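Local coordinates for protein succinyl-CoA:3-ketoacid coenzyme A transferase subunit B (Helicobacter pylori, PDB 3RRL) that forms one of the two kinds of subunit of an enzyme that catalyses CoA transfer from succinyl-CoA to a 3-oxo acid, giving a 3-oxoacyl-CoA and succinate, at residues D61-N64 / E68-T71; V184-G189 / D193-K198; K11-G16 / L95-G100; E3-R8 / I138-N143. One frame throughout, in Å; residues are numbered along the deposited sequence.

Contact 1: D61-N64 / E68-T71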
loop_
_atom_site.group_PDB
_atom_site.type_symbol
_atom_site.label_atom_id
_atom_site.label_comp_id
_atom_site.label_asym_id
_atom_site.label_seq_id
_atom_site.Cartn_x
_atom_site.Cartn_y
_atom_site.Cartn_z
ATOM N N ASP B 61 -4.459 -23.666 -0.689
ATOM C CA ASP B 61 -4.399 -22.209 -0.616
ATOM C C ASP B 61 -3.599 -21.730 0.595
ATOM O O ASP B 61 -3.351 -20.535 0.749
ATOM C CB ASP B 61 -5.807 -21.603 -0.571
ATOM C CG ASP B 61 -6.519 -21.664 -1.914
ATOM O OD1 ASP B 61 -5.840 -21.788 -2.956
ATOM O OD2 ASP B 61 -7.764 -21.577 -1.929
ATOM N N LEU B 62 -3.215 -22.650 1.470
ATOM C CA LEU B 62 -2.485 -22.249 2.662
ATOM C C LEU B 62 -1.113 -22.920 2.763
ATOM O O LEU B 62 -1.005 -24.099 3.105
ATOM C CB LEU B 62 -3.335 -22.563 3.894
ATOM C CG LEU B 62 -2.768 -22.239 5.272
ATOM C CD1 LEU B 62 -2.330 -20.785 5.343
ATOM C CD2 LEU B 62 -3.814 -22.564 6.339
ATOM N N ILE B 63 -0.062 -22.143 2.527
ATOM C CA ILE B 63 1.298 -22.677 2.524
ATOM C C ILE B 63 2.290 -21.708 3.151
ATOM O O ILE B 63 1.998 -20.530 3.325
ATOM C CB ILE B 63 1.783 -22.999 1.099
ATOM C CG1 ILE B 63 1.689 -21.750 0.217
ATOM C CG2 ILE B 63 0.975 -24.152 0.511
ATOM C CD1 ILE B 63 2.417 -21.871 -1.103
ATOM N N ASN B 64 3.465 -22.214 3.498
ATOM C CA ASN B 64 4.529 -21.357 3.987
ATOM C C ASN B 64 5.417 -20.958 2.821
ATOM O O ASN B 64 5.150 -21.329 1.677
ATOM C CB ASN B 64 5.333 -22.052 5.092
ATOM C CG ASN B 64 6.014 -23.337 4.621
ATOM O OD1 ASN B 64 6.178 -23.576 3.419
ATOM N ND2 ASN B 64 6.418 -24.167 5.577
ATOM N N GLU B 68 5.047 -25.433 1.488
ATOM C CA GLU B 68 4.523 -26.537 2.285
ATOM C C GLU B 68 3.135 -26.204 2.820
ATOM O O GLU B 68 2.853 -25.052 3.164
ATOM C CB GLU B 68 5.453 -26.833 3.454
ATOM C CG GLU B 68 6.892 -27.094 3.045
ATOM C CD GLU B 68 7.789 -27.402 4.234
ATOM O OE1 GLU B 68 7.526 -26.866 5.334
ATOM O OE2 GLU B 68 8.756 -28.182 4.067
ATOM N N THR B 69 2.268 -27.209 2.898
ATOM C CA THR B 69 0.934 -26.995 3.445
ATOM C C THR B 69 0.997 -26.855 4.957
ATOM O O THR B 69 1.642 -27.664 5.641
ATOM C CB THR B 69 -0.022 -28.144 3.080
ATOM O OG1 THR B 69 0.528 -29.388 3.535
ATOM C CG2 THR B 69 -0.231 -28.192 1.575
ATOM N N ILE B 70 0.318 -25.836 5.479
ATOM C CA ILE B 70 0.369 -25.529 6.911
ATOM C C ILE B 70 -1.005 -25.198 7.472
ATOM O O ILE B 70 -2.009 -25.288 6.771
ATOM C CB ILE B 70 1.288 -24.325 7.197
ATOM C CG1 ILE B 70 0.824 -23.108 6.394
ATOM C CG2 ILE B 70 2.729 -24.662 6.857
ATOM C CD1 ILE B 70 1.544 -21.809 6.772
ATOM N N THR B 71 -1.038 -24.810 8.742
ATOM C CA THR B 71 -2.239 -24.229 9.332
ATOM C C THR B 71 -1.893 -22.868 9.921
ATOM O O THR B 71 -0.755 -22.408 9.809
ATOM C CB THR B 71 -2.830 -25.113 10.437
ATOM O OG1 THR B 71 -1.908 -25.182 11.534
ATOM C CG2 THR B 71 -3.120 -26.524 9.905
#
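Ile63 and Thr69 form a single beta bridge, with Asn64 N bonded to Glu68 O at 2.9 Å and Ile70 N to Leu62 O at 3.2 Å. The touching parts run 120° apart, end to end. At one end the Asn64 amide grips Glu68 twice. Its OD1 accepts the backbone N of Glu68 at 2.9 Å, from above the carbonyl plane. Its ND2 donates to Glu68 OE1, also at 2.9 Å, nearly in the plane of its own amide. The amide and carboxylate planes are 30° apart. Asn64 CG lies between its backbone N and carbonyl carbon (chi1 61°), which turns the amide onto Glu68. At the other end the side chains of Leu62 and Ile70 cross at about a right angle, CG to CG1 3.9 Å. Outside the contact, Asp61 OD2 forms salt bridges with basic side chains of another protein chain. Ile63 O accepts from Asn44 ND2, next to Glu43, the predicted active-site residue; the Asn64 side chain is about 8 Å from that of Glu43. The bonds through OD1 and ND2 fix the rotation of the Asn64 amide, and its ND2 and Tyr52 OH both hydrogen-bond to Glu68 OE1.

Contact 2: V184-G189 / D193-K198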
loop_
_atom_site.group_PDB
_atom_site.type_symbol
_atom_site.label_atom_id
_atom_site.label_comp_id
_atom_site.label_asym_id
_atom_site.label_seq_id
_atom_site.Cartn_x
_atom_site.Cartn_y
_atom_site.Cartn_z
ATOM N N VAL B 184 31.853 -14.325 20.901
ATOM C CA VAL B 184 31.324 -14.243 22.254
ATOM C C VAL B 184 30.979 -15.578 22.907
ATOM O O VAL B 184 30.650 -15.616 24.088
ATOM C CB VAL B 184 30.116 -13.296 22.319
ATOM C CG1 VAL B 184 30.521 -11.921 21.834
ATOM C CG2 VAL B 184 28.959 -13.837 21.475
ATOM N N GLU B 185 31.033 -16.666 22.147
ATOM C CA GLU B 185 30.702 -17.972 22.708
ATOM C C GLU B 185 31.351 -19.135 21.949
ATOM O O GLU B 185 31.421 -19.126 20.719
ATOM C CB GLU B 185 29.179 -18.134 22.751
ATOM C CG GLU B 185 28.663 -19.243 23.651
ATOM C CD GLU B 185 27.135 -19.350 23.632
ATOM O OE1 GLU B 185 26.453 -18.303 23.545
ATOM O OE2 GLU B 185 26.616 -20.484 23.702
ATOM N N LEU B 186 31.790 -20.148 22.688
ATOM C CA LEU B 186 32.236 -21.405 22.097
ATOM C C LEU B 186 31.129 -22.434 22.287
ATOM O O LEU B 186 30.531 -22.511 23.360
ATOM C CB LEU B 186 33.515 -21.909 22.780
ATOM C CG LEU B 186 34.830 -21.142 22.585
ATOM C CD1 LEU B 186 35.919 -21.673 23.523
ATOM C CD2 LEU B 186 35.292 -21.193 21.130
ATOM N N GLN B 187 30.847 -23.218 21.248
ATOM C CA GLN B 187 29.880 -24.304 21.365
ATOM C C GLN B 187 30.470 -25.429 22.214
ATOM O O GLN B 187 31.689 -25.517 22.379
ATOM C CB GLN B 187 29.461 -24.825 19.987
ATOM C CG GLN B 187 28.589 -23.859 19.177
ATOM C CD GLN B 187 27.105 -24.044 19.432
ATOM O OE1 GLN B 187 26.690 -24.360 20.545
ATOM N NE2 GLN B 187 26.293 -23.854 18.389
ATOM N N GLU B 188 29.601 -26.280 22.755
ATOM C CA GLU B 188 30.022 -27.352 23.656
ATOM C C GLU B 188 31.072 -28.273 23.040
ATOM O O GLU B 188 30.877 -28.803 21.950
ATOM C CB GLU B 188 28.813 -28.168 24.117
ATOM C CG GLU B 188 28.318 -27.814 25.509
ATOM C CD GLU B 188 29.282 -28.261 26.598
ATOM O OE1 GLU B 188 28.957 -28.093 27.796
ATOM O OE2 GLU B 188 30.365 -28.783 26.257
ATOM N N GLY B 189 32.186 -28.460 23.750
ATOM C CA GLY B 189 33.235 -29.362 23.304
ATOM C C GLY B 189 34.110 -28.794 22.201
ATOM O O GLY B 189 34.832 -29.529 21.513
ATOM N N ASP B 193 41.110 -22.587 20.016
ATOM C CA ASP B 193 42.044 -22.827 18.919
ATOM C C ASP B 193 41.389 -23.472 17.699
ATOM O O ASP B 193 41.782 -23.194 16.565
ATOM C CB ASP B 193 43.237 -23.667 19.393
ATOM C CG ASP B 193 44.324 -22.825 20.044
ATOM O OD1 ASP B 193 44.004 -21.763 20.629
ATOM O OD2 ASP B 193 45.503 -23.225 19.964
ATOM N N GLN B 194 40.413 -24.344 17.929
ATOM C CA GLN B 194 39.663 -24.939 16.824
ATOM C C GLN B 194 38.964 -23.850 16.008
ATOM O O GLN B 194 38.895 -23.923 14.782
ATOM C CB GLN B 194 38.637 -25.954 17.341
ATOM C CG GLN B 194 39.144 -27.387 17.358
ATOM C CD GLN B 194 38.600 -28.196 18.526
ATOM O OE1 GLN B 194 37.588 -27.835 19.133
ATOM N NE2 GLN B 194 39.280 -29.296 18.854
ATOM N N VAL B 195 38.453 -22.837 16.698
ATOM C CA VAL B 195 37.765 -21.736 16.035
ATOM C C VAL B 195 38.743 -20.853 15.261
ATOM O O VAL B 195 38.505 -20.529 14.099
ATOM C CB VAL B 195 36.965 -20.881 17.040
ATOM C CG1 VAL B 195 36.284 -19.729 16.330
ATOM C CG2 VAL B 195 35.939 -21.735 17.751
ATOM N N LYS B 196 39.844 -20.471 15.898
ATOM C CA LYS B 196 40.859 -19.678 15.219
ATOM C C LYS B 196 41.313 -20.397 13.963
ATOM O O LYS B 196 41.430 -19.798 12.891
ATOM C CB LYS B 196 42.068 -19.454 16.123
ATOM C CG LYS B 196 41.813 -18.604 17.344
ATOM C CD LYS B 196 43.097 -18.483 18.150
ATOM C CE LYS B 196 42.945 -17.565 19.348
ATOM N NZ LYS B 196 44.160 -17.636 20.210
ATOM N N GLU B 197 41.572 -21.689 14.115
ATOM C CA GLU B 197 42.056 -22.524 13.029
ATOM C C GLU B 197 41.064 -22.580 11.872
ATOM O O GLU B 197 41.451 -22.541 10.704
ATOM C CB GLU B 197 42.317 -23.930 13.561
ATOM C CG GLU B 197 42.784 -24.929 12.523
ATOM C CD GLU B 197 42.999 -26.310 13.118
ATOM O OE1 GLU B 197 42.187 -26.714 13.982
ATOM O OE2 GLU B 197 43.982 -26.982 12.734
ATOM N N LYS B 198 39.780 -22.670 12.198
ATOM C CA LYS B 198 38.759 -22.846 11.171
ATOM C C LYS B 198 38.129 -21.543 10.676
ATOM O O LYS B 198 37.169 -21.569 9.913
ATOM C CB LYS B 198 37.688 -23.840 11.623
ATOM C CG LYS B 198 38.196 -25.270 11.721
ATOM C CD LYS B 198 37.044 -26.255 11.816
ATOM C CE LYS B 198 37.546 -27.689 11.845
ATOM N NZ LYS B 198 36.419 -28.661 11.741
#
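Leu186 and Val195 meet at a slant, each offering a single methyl. Leu186 CD2 lies 3.5 Å from Val195 CG2, tighter than usual for two carbons. The CB of Val195 points toward the strand. Its CG1 is anti to the backbone N (chi1 179°), and CG2 is the branch that reaches the leucine. Leu186 starts off to one side of the helix, and only the end of its side chain turns in. Its CG lies beside the backbone N (chi1 -69°), and CD2 is the methyl that reaches Val195. The two residues belong to a beta-alpha-beta unit. Strand 180-186 leads into helix 192-198, and strand 204-205 follows, parallel to the first strand. Val195 also packs on Phe174 of strand 172-177 and on Val190, while Leu186 touches Leu207, the C-terminal residue. Just before Leu186, Val184 and Glu185 both face Val173 of strand 172-177 in a classic beta bulge. In the turn, Gly189 O comes within 4.0 Å of Gln194 OE1. The two oxygens do not bond to each other; Gln194 OE1 is hydrogen-bonded to a residue flanking the two segments. Within the helix, Lys198 N bonds to Gln194 O at 3.0 Å.

Contact 3: K11-G16 / L95-G100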
loop_
_atom_site.group_PDB
_atom_site.type_symbol
_atom_site.label_atom_id
_atom_site.label_comp_id
_atom_site.label_asym_id
_atom_site.label_seq_id
_atom_site.Cartn_x
_atom_site.Cartn_y
_atom_site.Cartn_z
ATOM N N LYS B 11 17.514 -20.365 21.431
ATOM C CA LYS B 11 17.659 -19.552 22.627
ATOM C C LYS B 11 17.445 -18.070 22.341
ATOM O O LYS B 11 17.178 -17.285 23.257
ATOM C CB LYS B 11 19.028 -19.784 23.266
ATOM C CG LYS B 11 19.223 -21.195 23.804
ATOM C CD LYS B 11 20.551 -21.324 24.544
ATOM C CE LYS B 11 20.575 -22.562 25.427
ATOM N NZ LYS B 11 20.363 -23.823 24.657
ATOM N N GLU B 12 17.560 -17.689 21.073
ATOM C CA GLU B 12 17.368 -16.291 20.680
ATOM C C GLU B 12 15.890 -15.894 20.568
ATOM O O GLU B 12 15.552 -14.708 20.481
ATOM C CB GLU B 12 18.104 -15.998 19.367
ATOM C CG GLU B 12 19.611 -16.224 19.456
ATOM C CD GLU B 12 20.282 -15.244 20.403
ATOM O OE1 GLU B 12 19.976 -14.032 20.309
ATOM O OE2 GLU B 12 21.105 -15.680 21.243
ATOM N N LEU B 13 15.007 -16.886 20.567
ATOM C CA LEU B 13 13.576 -16.606 20.474
ATOM C C LEU B 13 13.006 -16.267 21.841
ATOM O O LEU B 13 13.177 -17.017 22.801
ATOM C CB LEU B 13 12.827 -17.784 19.858
ATOM C CG LEU B 13 13.266 -18.161 18.447
ATOM C CD1 LEU B 13 12.304 -19.164 17.856
ATOM C CD2 LEU B 13 13.308 -16.926 17.597
ATOM N N LYS B 14 12.339 -15.124 21.921
ATOM C CA LYS B 14 11.808 -14.620 23.184
ATOM C C LYS B 14 10.302 -14.392 23.099
ATOM O O LYS B 14 9.771 -14.084 22.029
ATOM C CB LYS B 14 12.500 -13.310 23.562
ATOM C CG LYS B 14 14.022 -13.389 23.632
ATOM C CD LYS B 14 14.472 -14.116 24.888
ATOM C CE LYS B 14 15.950 -13.880 25.178
ATOM N NZ LYS B 14 16.312 -14.268 26.579
ATOM N N GLU B 15 9.629 -14.523 24.241
ATOM C CA GLU B 15 8.189 -14.325 24.328
ATOM C C GLU B 15 7.772 -12.986 23.737
ATOM O O GLU B 15 8.356 -11.951 24.060
ATOM C CB GLU B 15 7.740 -14.386 25.789
ATOM C CG GLU B 15 7.693 -15.788 26.377
ATOM C CD GLU B 15 6.357 -16.469 26.161
ATOM O OE1 GLU B 15 5.394 -15.785 25.751
ATOM O OE2 GLU B 15 6.268 -17.690 26.407
ATOM N N GLY B 16 6.764 -13.013 22.868
ATOM C CA GLY B 16 6.179 -11.791 22.349
ATOM C C GLY B 16 6.828 -11.305 21.074
ATOM O O GLY B 16 6.445 -10.279 20.521
ATOM N N LEU B 95 12.822 -10.422 14.627
ATOM C CA LEU B 95 13.899 -11.353 14.364
ATOM C C LEU B 95 13.761 -12.075 13.026
ATOM O O LEU B 95 12.729 -12.671 12.732
ATOM C CB LEU B 95 13.944 -12.363 15.501
ATOM C CG LEU B 95 15.067 -13.376 15.489
ATOM C CD1 LEU B 95 16.387 -12.645 15.445
ATOM C CD2 LEU B 95 14.946 -14.217 16.739
ATOM N N ALA B 96 14.823 -12.043 12.233
ATOM C CA ALA B 96 14.886 -12.847 11.026
ATOM C C ALA B 96 16.083 -13.770 11.151
ATOM O O ALA B 96 17.203 -13.316 11.398
ATOM C CB ALA B 96 15.014 -11.975 9.798
ATOM N N ILE B 97 15.833 -15.066 11.006
ATOM C CA ILE B 97 16.888 -16.059 11.054
ATOM C C ILE B 97 17.089 -16.612 9.658
ATOM O O ILE B 97 16.122 -16.964 8.976
ATOM C CB ILE B 97 16.556 -17.189 12.029
ATOM C CG1 ILE B 97 16.222 -16.609 13.410
ATOM C CG2 ILE B 97 17.726 -18.155 12.125
ATOM C CD1 ILE B 97 15.948 -17.654 14.460
ATOM N N LEU B 98 18.346 -16.665 9.229
ATOM C CA LEU B 98 18.671 -17.020 7.855
ATOM C C LEU B 98 19.838 -17.986 7.797
ATOM O O LEU B 98 20.683 -18.016 8.700
ATOM C CB LEU B 98 19.030 -15.768 7.042
ATOM C CG LEU B 98 17.990 -14.678 6.780
ATOM C CD1 LEU B 98 18.154 -13.532 7.761
ATOM C CD2 LEU B 98 18.135 -14.159 5.364
ATOM N N GLY B 99 19.883 -18.778 6.728
ATOM C CA GLY B 99 21.049 -19.591 6.443
ATOM C C GLY B 99 22.025 -18.766 5.633
ATOM O O GLY B 99 21.679 -17.682 5.178
ATOM N N GLY B 100 23.247 -19.256 5.457
ATOM C CA GLY B 100 24.199 -18.563 4.612
ATOM C C GLY B 100 25.219 -19.496 3.998
ATOM O O GLY B 100 25.501 -20.575 4.526
#
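Glu12 meets Leu95 with its backbone and the root of its side chain. Its carbonyl O is 3.8 Å from Leu95 CD2, and its CB is 4.5 Å from the same methyl. Beyond CB the chain bends away from strand 95-98. Its carboxylate finds charged and polar partners in Lys134, Arg8 and Gln166. Leu13 comes next and carries most of the packing. Its CD2 is modelled 3.3 Å from Leu95 CD2, shorter than normal methyl contact, so the exact distance is doubtful. The same CD2 is 4.2 Å from Ile97 CD1. Leu13 stands across Leu95 at about a right angle and meets Ile97 at a slant. A chi1 of -176° carries Leu95 CG toward segment 11-16, and chi2 of 56° leaves CD2 as the methyl that touches. Leu95 and Ile97 are two apart on the strand and point to the same face. Gly16 bonds through its backbone to Asn37. Segment 11-16 joins helix 2-10 to strand 18-21. There Leu13 also rests on Val19, Val33 and Ile38. Strand 95-98 lies between parallel strands 18-21 and 134-138 in the large mixed sheet. Its Ala96 and Leu98 point to the other face and pack on helix 125-131.

Contact 4: E3-R8 / I138-N143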
loop_
_atom_site.group_PDB
_atom_site.type_symbol
_atom_site.label_atom_id
_atom_site.label_comp_id
_atom_site.label_asym_id
_atom_site.label_seq_id
_atom_site.Cartn_x
_atom_site.Cartn_y
_atom_site.Cartn_z
ATOM N N GLU B 3 22.329 -29.876 14.967
ATOM C CA GLU B 3 21.665 -29.875 16.263
ATOM C C GLU B 3 22.166 -28.739 17.161
ATOM O O GLU B 3 21.374 -27.947 17.671
ATOM C CB GLU B 3 21.830 -31.225 16.960
ATOM C CG GLU B 3 21.110 -31.298 18.295
ATOM C CD GLU B 3 21.133 -32.688 18.909
ATOM O OE1 GLU B 3 21.728 -33.612 18.305
ATOM O OE2 GLU B 3 20.549 -32.855 20.002
ATOM N N ALA B 4 23.479 -28.653 17.350
ATOM C CA ALA B 4 24.041 -27.616 18.216
ATOM C C ALA B 4 23.725 -26.212 17.692
ATOM O O ALA B 4 23.562 -25.271 18.467
ATOM C CB ALA B 4 25.550 -27.811 18.387
ATOM N N ILE B 5 23.630 -26.084 16.374
ATOM C CA ILE B 5 23.306 -24.807 15.753
ATOM C C ILE B 5 21.861 -24.424 16.047
ATOM O O ILE B 5 21.570 -23.315 16.490
ATOM C CB ILE B 5 23.475 -24.884 14.224
ATOM C CG1 ILE B 5 24.925 -25.217 13.859
ATOM C CG2 ILE B 5 23.040 -23.592 13.582
ATOM C CD1 ILE B 5 25.158 -25.421 12.361
ATOM N N ILE B 6 20.961 -25.361 15.786
ATOM C CA ILE B 6 19.533 -25.127 15.902
ATOM C C ILE B 6 19.134 -24.818 17.336
ATOM O O ILE B 6 18.505 -23.792 17.612
ATOM C CB ILE B 6 18.745 -26.333 15.365
ATOM C CG1 ILE B 6 18.839 -26.364 13.840
ATOM C CG2 ILE B 6 17.286 -26.278 15.816
ATOM C CD1 ILE B 6 18.538 -27.720 13.241
ATOM N N LYS B 7 19.516 -25.700 18.248
ATOM C CA LYS B 7 19.236 -25.505 19.665
ATOM C C LYS B 7 19.804 -24.198 20.233
ATOM O O LYS B 7 19.194 -23.592 21.115
ATOM C CB LYS B 7 19.700 -26.720 20.476
ATOM C CG LYS B 7 18.834 -27.947 20.190
ATOM C CD LYS B 7 19.090 -29.103 21.137
ATOM C CE LYS B 7 18.141 -30.255 20.826
ATOM N NZ LYS B 7 18.384 -31.453 21.679
ATOM N N ARG B 8 20.953 -23.756 19.731
ATOM C CA ARG B 8 21.529 -22.494 20.201
ATOM C C ARG B 8 20.749 -21.327 19.604
ATOM O O ARG B 8 20.486 -20.333 20.277
ATOM C CB ARG B 8 23.019 -22.398 19.855
ATOM C CG ARG B 8 23.666 -21.067 20.229
ATOM C CD ARG B 8 23.471 -20.731 21.711
ATOM N NE ARG B 8 23.974 -19.396 22.038
ATOM C CZ ARG B 8 23.295 -18.269 21.826
ATOM N NH1 ARG B 8 23.829 -17.102 22.144
ATOM N NH2 ARG B 8 22.080 -18.305 21.297
ATOM N N ILE B 138 22.500 -18.523 10.762
ATOM C CA ILE B 138 22.916 -19.802 11.319
ATOM C C ILE B 138 23.388 -20.710 10.189
ATOM O O ILE B 138 22.700 -20.885 9.180
ATOM C CB ILE B 138 21.804 -20.477 12.148
ATOM C CG1 ILE B 138 20.680 -21.000 11.242
ATOM C CG2 ILE B 138 21.287 -19.518 13.209
ATOM C CD1 ILE B 138 19.630 -21.825 11.985
HETATM N N MSE B 139 24.581 -21.258 10.362
HETATM C CA MSE B 139 25.317 -21.818 9.250
HETATM C C MSE B 139 26.324 -22.847 9.729
HETATM O O MSE B 139 26.904 -22.690 10.803
HETATM C CB MSE B 139 26.066 -20.665 8.604
HETATM C CG MSE B 139 26.814 -20.983 7.357
HETATM SE SE MSE B 139 27.591 -19.307 6.779
HETATM C CE MSE B 139 28.949 -19.099 8.155
ATOM N N GLU B 140 26.572 -23.872 8.922
ATOM C CA GLU B 140 27.692 -24.765 9.195
ATOM C C GLU B 140 28.981 -23.985 8.963
ATOM O O GLU B 140 29.087 -23.222 8.000
ATOM C CB GLU B 140 27.622 -26.021 8.323
ATOM C CG GLU B 140 26.629 -27.058 8.838
ATOM C CD GLU B 140 26.273 -28.102 7.801
ATOM O OE1 GLU B 140 27.141 -28.937 7.467
ATOM O OE2 GLU B 140 25.120 -28.088 7.317
ATOM N N HIS B 141 29.947 -24.164 9.862
ATOM C CA HIS B 141 31.135 -23.310 9.907
ATOM C C HIS B 141 32.060 -23.498 8.702
ATOM O O HIS B 141 32.673 -22.540 8.231
ATOM C CB HIS B 141 31.908 -23.528 11.214
ATOM C CG HIS B 141 32.830 -22.402 11.567
ATOM N ND1 HIS B 141 32.549 -21.493 12.565
ATOM C CD2 HIS B 141 34.027 -22.033 11.049
ATOM C CE1 HIS B 141 33.532 -20.612 12.649
ATOM N NE2 HIS B 141 34.443 -20.921 11.742
ATOM N N CYS B 142 32.159 -24.729 8.207
ATOM C CA CYS B 142 33.019 -25.032 7.066
ATOM C C CYS B 142 32.204 -25.709 5.973
ATOM O O CYS B 142 31.199 -26.359 6.266
ATOM C CB CYS B 142 34.180 -25.948 7.481
ATOM S SG CYS B 142 35.294 -25.294 8.768
ATOM N N ASN B 143 32.633 -25.565 4.721
ATOM C CA ASN B 143 31.956 -26.231 3.608
ATOM C C ASN B 143 32.314 -27.715 3.535
ATOM O O ASN B 143 33.029 -28.224 4.397
ATOM C CB ASN B 143 32.241 -25.532 2.271
ATOM C CG ASN B 143 33.686 -25.671 1.826
ATOM O OD1 ASN B 143 34.402 -26.586 2.242
ATOM N ND2 ASN B 143 34.123 -24.755 0.969
#
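The backbone bond from Lys7 N to Glu3 O, 3.0 Å, winds the helical turn that sets Ile5 against Ile138. On the far side of that turn Lys7 NZ and Glu3 OE2 form a salt bridge of 3.1 Å through the anti lone pair of the oxygen. The contact itself is apolar and rests on Ile5, which uses two branches. Its CG2, anti to the backbone N, lies 3.6 Å from Ile138 CB and 4.2 Å from Ile138 CD1. Its other branch runs on past Ile138 (chi1 -61°, chi2 175°). The CD1 at its end sits 3.6 Å from the carbonyl O of Met139 and 4.0 Å from Glu140 N. One methyl thus touches a side chain and the other lies against the backbone beyond it. Glu140 adds its CG, 4.2 Å from Ile5 CD1. Its OE2 makes a salt bridge to Arg2 NE, a second tie to the same helix. Met139, a selenomethionine, points away from the helix and packs on Leu167 and Val150. Arg8 pairs with Glu12 and Glu185. The isoleucine pair is buried. A helix laid over the end of a parallel strand, with branched aliphatic side chains between them, is typical of alpha/beta folds. Here helix 2-10 packs over the end of strand 134-138 in the large sheet of this CoA-transferase subunit, which belongs to the Rossmann clan.

The N-terminal helix opens contact 4, and the loop after it opens contact 3. Contact 1 then closes a short turn on its own, nested inside both. Segment 95-100 closes contact 3, which is nested in the larger loop that segment 138-143 closes as contact 4. Contact 2 follows in series, close to the C terminus. Contacts 3 and 4 touch, Leu98 O lying 2.8 Å from Ile138 N, and so join neighbouring strands of the large sheet. Contacts 4 and 2 meet through the salt bridge of Arg8 with Glu185. Contact 1 stands apart, its centre about 38 Å from that of contact 2, across the centre of the chain.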